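Long-range contacts in high-affinity zinc uptake system protein znuA (Streptococcus suis, PDB 3MFQ), which binds zinc and probably serves as the metal-capturing solute-binding protein of an ABC-type uptake system: residues A[53-64]-A[74-82]; A[149-159]-A[175-183]. One frame throughout, in Å; residues are numbered along the deposited sequence.

Contact 1 (A[53-64]-A[74-82]); sequences LQKADLVLYHGL and LEKTGVAVS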
loop_
_atom_site.group_PDB
_atom_site.type_symbol
_atom_site.label_atom_id
_atom_site.label_comp_id
_atom_site.label_asym_id
_atom_site.label_seq_id
_atom_site.Cartn_x
_atom_site.Cartn_y
_atom_site.Cartn_z
ATOM N N LEU A 53 -18.245 -8.834 -9.084
ATOM C CA LEU A 53 -18.417 -7.446 -9.492
ATOM C C LEU A 53 -19.829 -7.213 -9.998
ATOM O O LEU A 53 -20.445 -6.189 -9.708
ATOM C CB LEU A 53 -17.421 -7.090 -10.594
ATOM C CG LEU A 53 -15.941 -7.211 -10.250
ATOM C CD1 LEU A 53 -15.091 -6.890 -11.465
ATOM C CD2 LEU A 53 -15.592 -6.294 -9.094
ATOM N N GLN A 54 -20.328 -8.176 -10.760
ATOM C CA GLN A 54 -21.641 -8.078 -11.383
ATOM C C GLN A 54 -22.757 -8.157 -10.344
ATOM O O GLN A 54 -23.720 -7.393 -10.396
ATOM C CB GLN A 54 -21.801 -9.190 -12.422
ATOM C CG GLN A 54 -22.545 -8.777 -13.682
ATOM C CD GLN A 54 -24.052 -8.851 -13.527
ATOM O OE1 GLN A 54 -24.794 -8.154 -14.220
ATOM N NE2 GLN A 54 -24.513 -9.701 -12.617
ATOM N N LYS A 55 -22.614 -9.080 -9.397
ATOM C CA LYS A 55 -23.616 -9.287 -8.355
ATOM C C LYS A 55 -23.590 -8.170 -7.318
ATOM O O LYS A 55 -24.511 -8.037 -6.514
ATOM C CB LYS A 55 -23.389 -10.627 -7.651
ATOM C CG LYS A 55 -23.499 -11.853 -8.550
ATOM C CD LYS A 55 -23.191 -13.124 -7.767
ATOM C CE LYS A 55 -23.341 -14.368 -8.628
ATOM N NZ LYS A 55 -22.966 -15.605 -7.885
ATOM N N ALA A 56 -22.527 -7.374 -7.341
ATOM C CA ALA A 56 -22.327 -6.335 -6.337
ATOM C C ALA A 56 -23.262 -5.142 -6.522
ATOM O O ALA A 56 -23.542 -4.722 -7.645
ATOM C CB ALA A 56 -20.874 -5.879 -6.334
ATOM N N ASP A 57 -23.742 -4.605 -5.407
ATOM C CA ASP A 57 -24.541 -3.388 -5.418
ATOM C C ASP A 57 -23.610 -2.187 -5.516
ATOM O O ASP A 57 -23.977 -1.137 -6.042
ATOM C CB ASP A 57 -25.385 -3.289 -4.146
ATOM C CG ASP A 57 -26.341 -4.458 -3.985
ATOM O OD1 ASP A 57 -26.887 -4.935 -5.003
ATOM O OD2 ASP A 57 -26.552 -4.896 -2.834
ATOM N N LEU A 58 -22.399 -2.360 -4.997
ATOM C CA LEU A 58 -21.376 -1.322 -5.023
ATOM C C LEU A 58 -20.006 -1.970 -5.146
ATOM O O LEU A 58 -19.704 -2.929 -4.444
ATOM C CB LEU A 58 -21.434 -0.476 -3.746
ATOM C CG LEU A 58 -20.297 0.521 -3.513
ATOM C CD1 LEU A 58 -20.299 1.596 -4.586
ATOM C CD2 LEU A 58 -20.392 1.148 -2.130
ATOM N N VAL A 59 -19.180 -1.447 -6.043
ATOM C CA VAL A 59 -17.820 -1.948 -6.195
ATOM C C VAL A 59 -16.809 -0.846 -5.888
ATOM O O VAL A 59 -16.879 0.240 -6.460
ATOM C CB VAL A 59 -17.575 -2.507 -7.613
ATOM C CG1 VAL A 59 -16.110 -2.884 -7.796
ATOM C CG2 VAL A 59 -18.476 -3.705 -7.877
ATOM N N LEU A 60 -15.877 -1.125 -4.981
ATOM C CA LEU A 60 -14.866 -0.142 -4.596
ATOM C C LEU A 60 -13.451 -0.636 -4.883
ATOM O O LEU A 60 -13.117 -1.788 -4.596
ATOM C CB LEU A 60 -15.001 0.223 -3.117
ATOM C CG LEU A 60 -16.161 1.145 -2.741
ATOM C CD1 LEU A 60 -16.314 1.227 -1.232
ATOM C CD2 LEU A 60 -15.956 2.527 -3.341
ATOM N N TYR A 61 -12.627 0.240 -5.451
ATOM C CA TYR A 61 -11.242 -0.100 -5.762
ATOM C C TYR A 61 -10.323 1.114 -5.661
ATOM O O TYR A 61 -10.786 2.253 -5.588
ATOM C CB TYR A 61 -11.137 -0.736 -7.151
ATOM C CG TYR A 61 -11.432 0.211 -8.293
ATOM C CD1 TYR A 61 -12.718 0.686 -8.516
ATOM C CD2 TYR A 61 -10.425 0.622 -9.156
ATOM C CE1 TYR A 61 -12.990 1.548 -9.562
ATOM C CE2 TYR A 61 -10.689 1.483 -10.206
ATOM C CZ TYR A 61 -11.971 1.944 -10.404
ATOM O OH TYR A 61 -12.235 2.802 -11.447
ATOM N N HIS A 62 -9.018 0.860 -5.658
ATOM C CA HIS A 62 -8.020 1.917 -5.548
ATOM C C HIS A 62 -8.002 2.800 -6.787
ATOM O O HIS A 62 -8.273 3.998 -6.717
ATOM C CB HIS A 62 -6.630 1.312 -5.347
ATOM C CG HIS A 62 -6.470 0.569 -4.060
ATOM N ND1 HIS A 62 -7.315 -0.452 -3.680
ATOM C CD2 HIS A 62 -5.553 0.684 -3.070
ATOM C CE1 HIS A 62 -6.932 -0.924 -2.507
ATOM N NE2 HIS A 62 -5.864 -0.253 -2.116
ATOM N N GLY A 63 -7.677 2.198 -7.925
ATOM C CA GLY A 63 -7.495 2.943 -9.155
ATOM C C GLY A 63 -6.019 3.109 -9.451
ATOM O O GLY A 63 -5.193 2.344 -8.949
ATOM N N LEU A 64 -5.683 4.105 -10.264
ATOM C CA LEU A 64 -4.293 4.381 -10.609
ATOM C C LEU A 64 -3.603 3.137 -11.161
ATOM O O LEU A 64 -2.387 2.987 -11.044
ATOM C CB LEU A 64 -3.532 4.901 -9.387
ATOM C CG LEU A 64 -4.213 6.014 -8.591
ATOM C CD1 LEU A 64 -3.292 6.525 -7.497
ATOM C CD2 LEU A 64 -4.643 7.149 -9.507
ATOM N N LEU A 74 -13.056 -2.669 -13.669
ATOM C CA LEU A 74 -13.355 -1.866 -12.496
ATOM C C LEU A 74 -13.870 -0.502 -12.924
ATOM O O LEU A 74 -14.844 0.004 -12.370
ATOM C CB LEU A 74 -12.105 -1.709 -11.635
ATOM C CG LEU A 74 -11.503 -2.999 -11.073
ATOM C CD1 LEU A 74 -10.107 -2.757 -10.528
ATOM C CD2 LEU A 74 -12.404 -3.592 -10.002
ATOM N N GLU A 75 -13.212 0.093 -13.915
ATOM C CA GLU A 75 -13.623 1.397 -14.419
ATOM C C GLU A 75 -15.050 1.352 -14.937
ATOM O O GLU A 75 -15.739 2.370 -14.985
ATOM C CB GLU A 75 -12.687 1.872 -15.529
ATOM C CG GLU A 75 -11.343 2.369 -15.039
ATOM C CD GLU A 75 -10.527 3.008 -16.143
ATOM O OE1 GLU A 75 -10.688 2.605 -17.315
ATOM O OE2 GLU A 75 -9.725 3.914 -15.838
ATOM N N LYS A 76 -15.489 0.160 -15.317
ATOM C CA LYS A 76 -16.804 -0.018 -15.910
ATOM C C LYS A 76 -17.888 -0.083 -14.847
ATOM O O LYS A 76 -18.962 0.495 -15.006
ATOM C CB LYS A 76 -16.835 -1.297 -16.747
ATOM C CG LYS A 76 -18.087 -1.464 -17.596
ATOM C CD LYS A 76 -17.851 -1.010 -19.037
ATOM C CE LYS A 76 -16.849 -1.913 -19.755
ATOM N NZ LYS A 76 -16.558 -1.477 -21.152
ATOM N N THR A 77 -17.596 -0.781 -13.757
ATOM C CA THR A 77 -18.620 -1.104 -12.771
ATOM C C THR A 77 -18.392 -0.476 -11.398
ATOM O O THR A 77 -19.325 -0.366 -10.601
ATOM C CB THR A 77 -18.747 -2.632 -12.595
ATOM O OG1 THR A 77 -19.800 -2.924 -11.667
ATOM C CG2 THR A 77 -17.446 -3.221 -12.076
ATOM N N GLY A 78 -17.162 -0.054 -11.124
ATOM C CA GLY A 78 -16.800 0.354 -9.780
ATOM C C GLY A 78 -16.439 1.814 -9.580
ATOM O O GLY A 78 -16.373 2.592 -10.531
ATOM N N VAL A 79 -16.207 2.173 -8.320
ATOM C CA VAL A 79 -15.814 3.524 -7.940
ATOM C C VAL A 79 -14.424 3.517 -7.319
ATOM O O VAL A 79 -14.195 2.874 -6.297
ATOM C CB VAL A 79 -16.789 4.121 -6.912
ATOM C CG1 VAL A 79 -16.233 5.421 -6.345
ATOM C CG2 VAL A 79 -18.154 4.336 -7.538
ATOM N N ALA A 80 -13.496 4.228 -7.946
ATOM C CA ALA A 80 -12.151 4.350 -7.408
ATOM C C ALA A 80 -12.168 5.330 -6.246
ATOM O O ALA A 80 -12.662 6.450 -6.374
ATOM C CB ALA A 80 -11.189 4.815 -8.486
ATOM N N VAL A 81 -11.641 4.901 -5.107
ATOM C CA VAL A 81 -11.630 5.744 -3.921
ATOM C C VAL A 81 -10.673 6.913 -4.104
ATOM O O VAL A 81 -10.578 7.790 -3.250
ATOM C CB VAL A 81 -11.228 4.948 -2.677
ATOM C CG1 VAL A 81 -12.294 3.917 -2.352
ATOM C CG2 VAL A 81 -9.884 4.278 -2.893
ATOM N N SER A 82 -9.975 6.918 -5.233
ATOM C CA SER A 82 -9.018 7.970 -5.546
ATOM C C SER A 82 -9.562 8.907 -6.620
ATOM O O SER A 82 -8.800 9.577 -7.314
ATOM C CB SER A 82 -7.704 7.354 -6.026
ATOM O OG SER A 82 -7.900 6.621 -7.224
HETATM O O HOH W 1 -22.483 -3.809 -9.814
HETATM O O HOH W 2 -20.256 0.186 -8.227
#

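Contact 2 (A[149-159]-A[175-183]); sequences HAWVEKELSVI and YFAASYDFT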
loop_
_atom_site.group_PDB
_atom_site.type_symbol
_atom_site.label_atom_id
_atom_site.label_comp_id
_atom_site.label_asym_id
_atom_site.label_seq_id
_atom_site.Cartn_x
_atom_site.Cartn_y
_atom_site.Cartn_z
ATOM N N HIS A 149 -1.060 9.866 12.082
ATOM C CA HIS A 149 -0.032 10.663 11.428
ATOM C C HIS A 149 0.932 11.252 12.450
ATOM O O HIS A 149 2.136 11.325 12.212
ATOM C CB HIS A 149 -0.654 11.777 10.585
ATOM C CG HIS A 149 0.344 12.554 9.783
ATOM N ND1 HIS A 149 0.594 12.296 8.452
ATOM C CD2 HIS A 149 1.158 13.581 10.125
ATOM C CE1 HIS A 149 1.517 13.130 8.008
ATOM N NE2 HIS A 149 1.876 13.920 9.005
ATOM N N ALA A 150 0.394 11.669 13.591
ATOM C CA ALA A 150 1.214 12.215 14.665
ATOM C C ALA A 150 2.088 11.125 15.275
ATOM O O ALA A 150 3.224 11.378 15.671
ATOM C CB ALA A 150 0.338 12.854 15.727
ATOM N N TRP A 151 1.548 9.913 15.343
ATOM C CA TRP A 151 2.267 8.776 15.901
ATOM C C TRP A 151 3.476 8.425 15.047
ATOM O O TRP A 151 4.576 8.226 15.561
ATOM C CB TRP A 151 1.337 7.568 16.006
ATOM C CG TRP A 151 1.964 6.358 16.632
ATOM C CD1 TRP A 151 1.959 6.024 17.956
ATOM C CD2 TRP A 151 2.677 5.314 15.960
ATOM N NE1 TRP A 151 2.627 4.841 18.150
ATOM C CE2 TRP A 151 3.079 4.384 16.941
ATOM C CE3 TRP A 151 3.018 5.075 14.626
ATOM C CZ2 TRP A 151 3.804 3.236 16.629
ATOM C CZ3 TRP A 151 3.736 3.936 14.318
ATOM C CH2 TRP A 151 4.122 3.032 15.314
ATOM N N VAL A 152 3.263 8.345 13.737
ATOM C CA VAL A 152 4.330 8.006 12.804
ATOM C C VAL A 152 5.454 9.027 12.882
ATOM O O VAL A 152 6.630 8.669 12.926
ATOM C CB VAL A 152 3.816 7.950 11.356
ATOM C CG1 VAL A 152 4.950 7.608 10.410
ATOM C CG2 VAL A 152 2.691 6.939 11.235
ATOM N N GLU A 153 5.078 10.302 12.897
ATOM C CA GLU A 153 6.041 11.391 13.004
ATOM C C GLU A 153 6.925 11.248 14.239
ATOM O O GLU A 153 8.147 11.165 14.131
ATOM C CB GLU A 153 5.321 12.743 13.031
ATOM C CG GLU A 153 4.815 13.219 11.675
ATOM C CD GLU A 153 5.934 13.704 10.765
ATOM O OE1 GLU A 153 7.119 13.564 11.139
ATOM O OE2 GLU A 153 5.627 14.228 9.671
ATOM N N LYS A 154 6.302 11.226 15.411
ATOM C CA LYS A 154 7.042 11.081 16.657
ATOM C C LYS A 154 7.879 9.810 16.624
ATOM O O LYS A 154 8.995 9.773 17.138
ATOM C CB LYS A 154 6.085 11.062 17.854
ATOM C CG LYS A 154 6.764 10.849 19.205
ATOM C CD LYS A 154 5.837 11.200 20.365
ATOM C CE LYS A 154 5.475 12.683 20.367
ATOM N NZ LYS A 154 4.338 12.990 21.284
ATOM N N GLU A 155 7.333 8.772 16.001
ATOM C CA GLU A 155 7.997 7.478 15.952
ATOM C C GLU A 155 9.239 7.524 15.063
ATOM O O GLU A 155 10.288 6.984 15.415
ATOM C CB GLU A 155 7.024 6.407 15.456
ATOM C CG GLU A 155 7.413 4.982 15.825
ATOM C CD GLU A 155 7.132 4.649 17.278
ATOM O OE1 GLU A 155 6.477 5.460 17.966
ATOM O OE2 GLU A 155 7.564 3.568 17.732
ATOM N N LEU A 156 9.117 8.179 13.913
ATOM C CA LEU A 156 10.208 8.260 12.944
ATOM C C LEU A 156 11.296 9.244 13.354
ATOM O O LEU A 156 12.454 9.100 12.959
ATOM C CB LEU A 156 9.660 8.649 11.571
ATOM C CG LEU A 156 9.385 7.518 10.580
ATOM C CD1 LEU A 156 8.928 6.260 11.294
ATOM C CD2 LEU A 156 8.367 7.959 9.539
ATOM N N SER A 157 10.917 10.243 14.146
ATOM C CA SER A 157 11.828 11.315 14.539
ATOM C C SER A 157 13.062 10.795 15.265
ATOM O O SER A 157 13.968 11.560 15.588
ATOM C CB SER A 157 11.108 12.325 15.429
ATOM O OG SER A 157 10.856 11.774 16.710
ATOM N N VAL A 158 13.091 9.494 15.527
ATOM C CA VAL A 158 14.204 8.892 16.244
ATOM C C VAL A 158 15.281 8.388 15.285
ATOM O O VAL A 158 16.361 7.981 15.712
ATOM C CB VAL A 158 13.729 7.735 17.144
ATOM C CG1 VAL A 158 14.028 6.390 16.492
ATOM C CG2 VAL A 158 14.381 7.827 18.515
ATOM N N ILE A 159 14.986 8.425 13.989
ATOM C CA ILE A 159 15.930 7.954 12.978
ATOM C C ILE A 159 16.759 9.099 12.399
ATOM O O ILE A 159 16.209 10.068 11.875
ATOM C CB ILE A 159 15.214 7.206 11.836
ATOM C CG1 ILE A 159 14.463 5.993 12.386
ATOM C CG2 ILE A 159 16.211 6.775 10.774
ATOM C CD1 ILE A 159 13.722 5.208 11.333
ATOM N N TYR A 175 5.143 7.789 -1.632
ATOM C CA TYR A 175 4.221 8.640 -0.898
ATOM C C TYR A 175 4.618 8.689 0.572
ATOM O O TYR A 175 4.442 9.707 1.241
ATOM C CB TYR A 175 2.788 8.138 -1.058
ATOM C CG TYR A 175 2.233 8.322 -2.454
ATOM C CD1 TYR A 175 1.522 9.465 -2.795
ATOM C CD2 TYR A 175 2.428 7.356 -3.433
ATOM C CE1 TYR A 175 1.015 9.639 -4.070
ATOM C CE2 TYR A 175 1.921 7.520 -4.709
ATOM C CZ TYR A 175 1.216 8.663 -5.022
ATOM O OH TYR A 175 0.713 8.835 -6.290
ATOM N N PHE A 176 5.162 7.583 1.064
ATOM C CA PHE A 176 5.620 7.510 2.440
ATOM C C PHE A 176 6.831 8.408 2.639
ATOM O O PHE A 176 6.838 9.284 3.502
ATOM C CB PHE A 176 5.976 6.073 2.811
ATOM C CG PHE A 176 6.625 5.945 4.156
ATOM C CD1 PHE A 176 5.858 5.796 5.297
ATOM C CD2 PHE A 176 8.001 5.984 4.280
ATOM C CE1 PHE A 176 6.451 5.683 6.536
ATOM C CE2 PHE A 176 8.600 5.872 5.516
ATOM C CZ PHE A 176 7.824 5.722 6.647
ATOM N N ALA A 177 7.857 8.177 1.828
ATOM C CA ALA A 177 9.090 8.946 1.904
ATOM C C ALA A 177 8.813 10.438 1.787
ATOM O O ALA A 177 9.408 11.249 2.494
ATOM C CB ALA A 177 10.051 8.502 0.818
ATOM N N ALA A 178 7.902 10.790 0.887
ATOM C CA ALA A 178 7.559 12.183 0.653
ATOM C C ALA A 178 6.906 12.803 1.879
ATOM O O ALA A 178 6.995 14.009 2.094
ATOM C CB ALA A 178 6.641 12.303 -0.550
ATOM N N SER A 179 6.253 11.976 2.685
ATOM C CA SER A 179 5.522 12.477 3.841
ATOM C C SER A 179 6.418 12.710 5.058
ATOM O O SER A 179 6.103 13.536 5.917
ATOM C CB SER A 179 4.374 11.531 4.201
ATOM O OG SER A 179 3.486 11.370 3.109
ATOM N N TYR A 180 7.536 11.993 5.126
ATOM C CA TYR A 180 8.388 12.047 6.310
ATOM C C TYR A 180 9.860 12.187 5.982
ATOM O O TYR A 180 10.697 11.499 6.557
ATOM C CB TYR A 180 8.166 10.805 7.166
ATOM C CG TYR A 180 6.707 10.485 7.314
ATOM C CD1 TYR A 180 5.963 11.012 8.356
ATOM C CD2 TYR A 180 6.065 9.684 6.387
ATOM C CE1 TYR A 180 4.620 10.731 8.482
ATOM C CE2 TYR A 180 4.733 9.398 6.499
ATOM C CZ TYR A 180 4.009 9.922 7.548
ATOM O OH TYR A 180 2.672 9.640 7.671
ATOM N N ASP A 181 10.171 13.083 5.058
ATOM C CA ASP A 181 11.555 13.379 4.727
ATOM C C ASP A 181 12.391 12.106 4.638
ATOM O O ASP A 181 13.352 11.927 5.389
ATOM C CB ASP A 181 12.152 14.315 5.775
ATOM C CG ASP A 181 13.505 14.851 5.370
ATOM O OD1 ASP A 181 13.671 15.221 4.188
ATOM O OD2 ASP A 181 14.399 14.905 6.237
ATOM N N PHE A 182 12.016 11.224 3.717
ATOM C CA PHE A 182 12.725 9.966 3.528
ATOM C C PHE A 182 13.161 9.767 2.084
ATOM O O PHE A 182 12.610 10.374 1.169
ATOM C CB PHE A 182 11.849 8.795 3.958
ATOM C CG PHE A 182 12.287 8.152 5.234
ATOM C CD1 PHE A 182 11.823 8.618 6.452
ATOM C CD2 PHE A 182 13.162 7.083 5.218
ATOM C CE1 PHE A 182 12.225 8.027 7.629
ATOM C CE2 PHE A 182 13.568 6.486 6.391
ATOM C CZ PHE A 182 13.099 6.959 7.599
ATOM N N THR A 183 14.153 8.902 1.894
ATOM C CA THR A 183 14.637 8.552 0.564
ATOM C C THR A 183 14.463 7.059 0.323
ATOM O O THR A 183 14.924 6.240 1.119
ATOM C CB THR A 183 16.122 8.916 0.391
ATOM O OG1 THR A 183 16.281 10.338 0.471
ATOM C CG2 THR A 183 16.635 8.430 -0.952
#

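Contact 1 (A[53-64]-A[74-82])
Tyr61 meets the segment 74-82 with nearly every atom of its side chain, and the helix and the strand of that segment both take part. Its CB lies near Leu74 CD1. With CG set between the backbone N and the carbonyl carbon (chi1 68°), the ring lies between the neighbouring strand and the last turn of helix 71-77. CG and CD2 then pass along Leu74, whose CB sits 3.6 Å from the Tyr61 ring centroid, almost exactly on the ring normal. Against the opposite face comes Ala80 CB, 3.5 Å from Tyr61 CZ, so the ring is clamped between two CH-pi contacts. CD1 lies by Val79 O and C, CE1 by Val79 C and Ala80 N, and CE2 between Leu74 CB and Ala80 CB, while the edge of the ring faces Gly78 C. At the tip, OH rests beside Glu75 CA and CG.

The backbones pair in parallel register. Val79 N donates to Val59 O (2.8 Å), Tyr61 N to Val79 O, and Val81 N to Tyr61 O. Ser82 OG extends the series by donating to His62 O at 2.7 Å. Just before the strands pair, a water accepts from Val59 N and donates to Thr77 O at the end of the helix. Strand 58-61, helix 71-77 and strand 79-80 thus form a beta-alpha-beta crossover at the edge of a four-stranded parallel sheet.

Contact 2 (A[149-159]-A[175-183])
His149 opens the contact by laying one face of its imidazole over Tyr180 CE1, the two rings meeting obliquely with their planes 35° apart. Its CG stands anti to the backbone N (chi1 -175°), which carries the imidazole across to the phenol end, where His149 ND1 comes within 3.5 Å of Tyr180 OH. One helical turn on, Val152 is directed toward the same tyrosine, and its CG1 lies over one face of the ring, 4.0 Å from the Tyr180 centroid, in a CH-pi contact. Glu153, poorly ordered, bends at chi2 and appears to bring its carboxylate obliquely against the CD1 side of the ring, the planes 61° apart.

The C-terminal turns of helix 131-156 thus pack on Phe176 of helix 174-179 and mainly on Tyr180 and Phe182 in the turn leading to strand 183-185. Helix 131-156 is probably the long helix linking the two lobes, as in other TroA-like metal-binding proteins, its end held here to the second lobe. Ile109 of helix 109-123 also touches both His149 and Tyr180.

Leu156 wedges into the aromatic cluster: CD2 lies 3.7 Å from Phe176 CZ and equally near Tyr180 CB, while its CG approaches Phe182 CE1. Val274 of helix 266-281 packs on this leucine as well. A type I turn from Leu156 to Ile159 returns the isoleucine to the interface, where CD1 meets the edge of the Phe182 ring at CZ, 4.2 Å away.

How the contacts relate
Contact 1 closes before contact 2 opens, and the two occupy opposite sides of the chain's centre, with their own centres about 31 Å apart; their nearest atoms come within about 5 Å without touching. Contact 1 lies in the parallel sheet of the N-terminal half, contact 2 where the long helix 131-156 gives way to the part that follows it, probably the two lobes between which the zinc sits. Helix 109-123 borders both contacts. The zinc ion, held by His41, His104, His170 and Asp254, lies about 10 Å from the side chain of His62 and about 12 Å from that of Phe176; both contacts thus stay outside the metal's first shell.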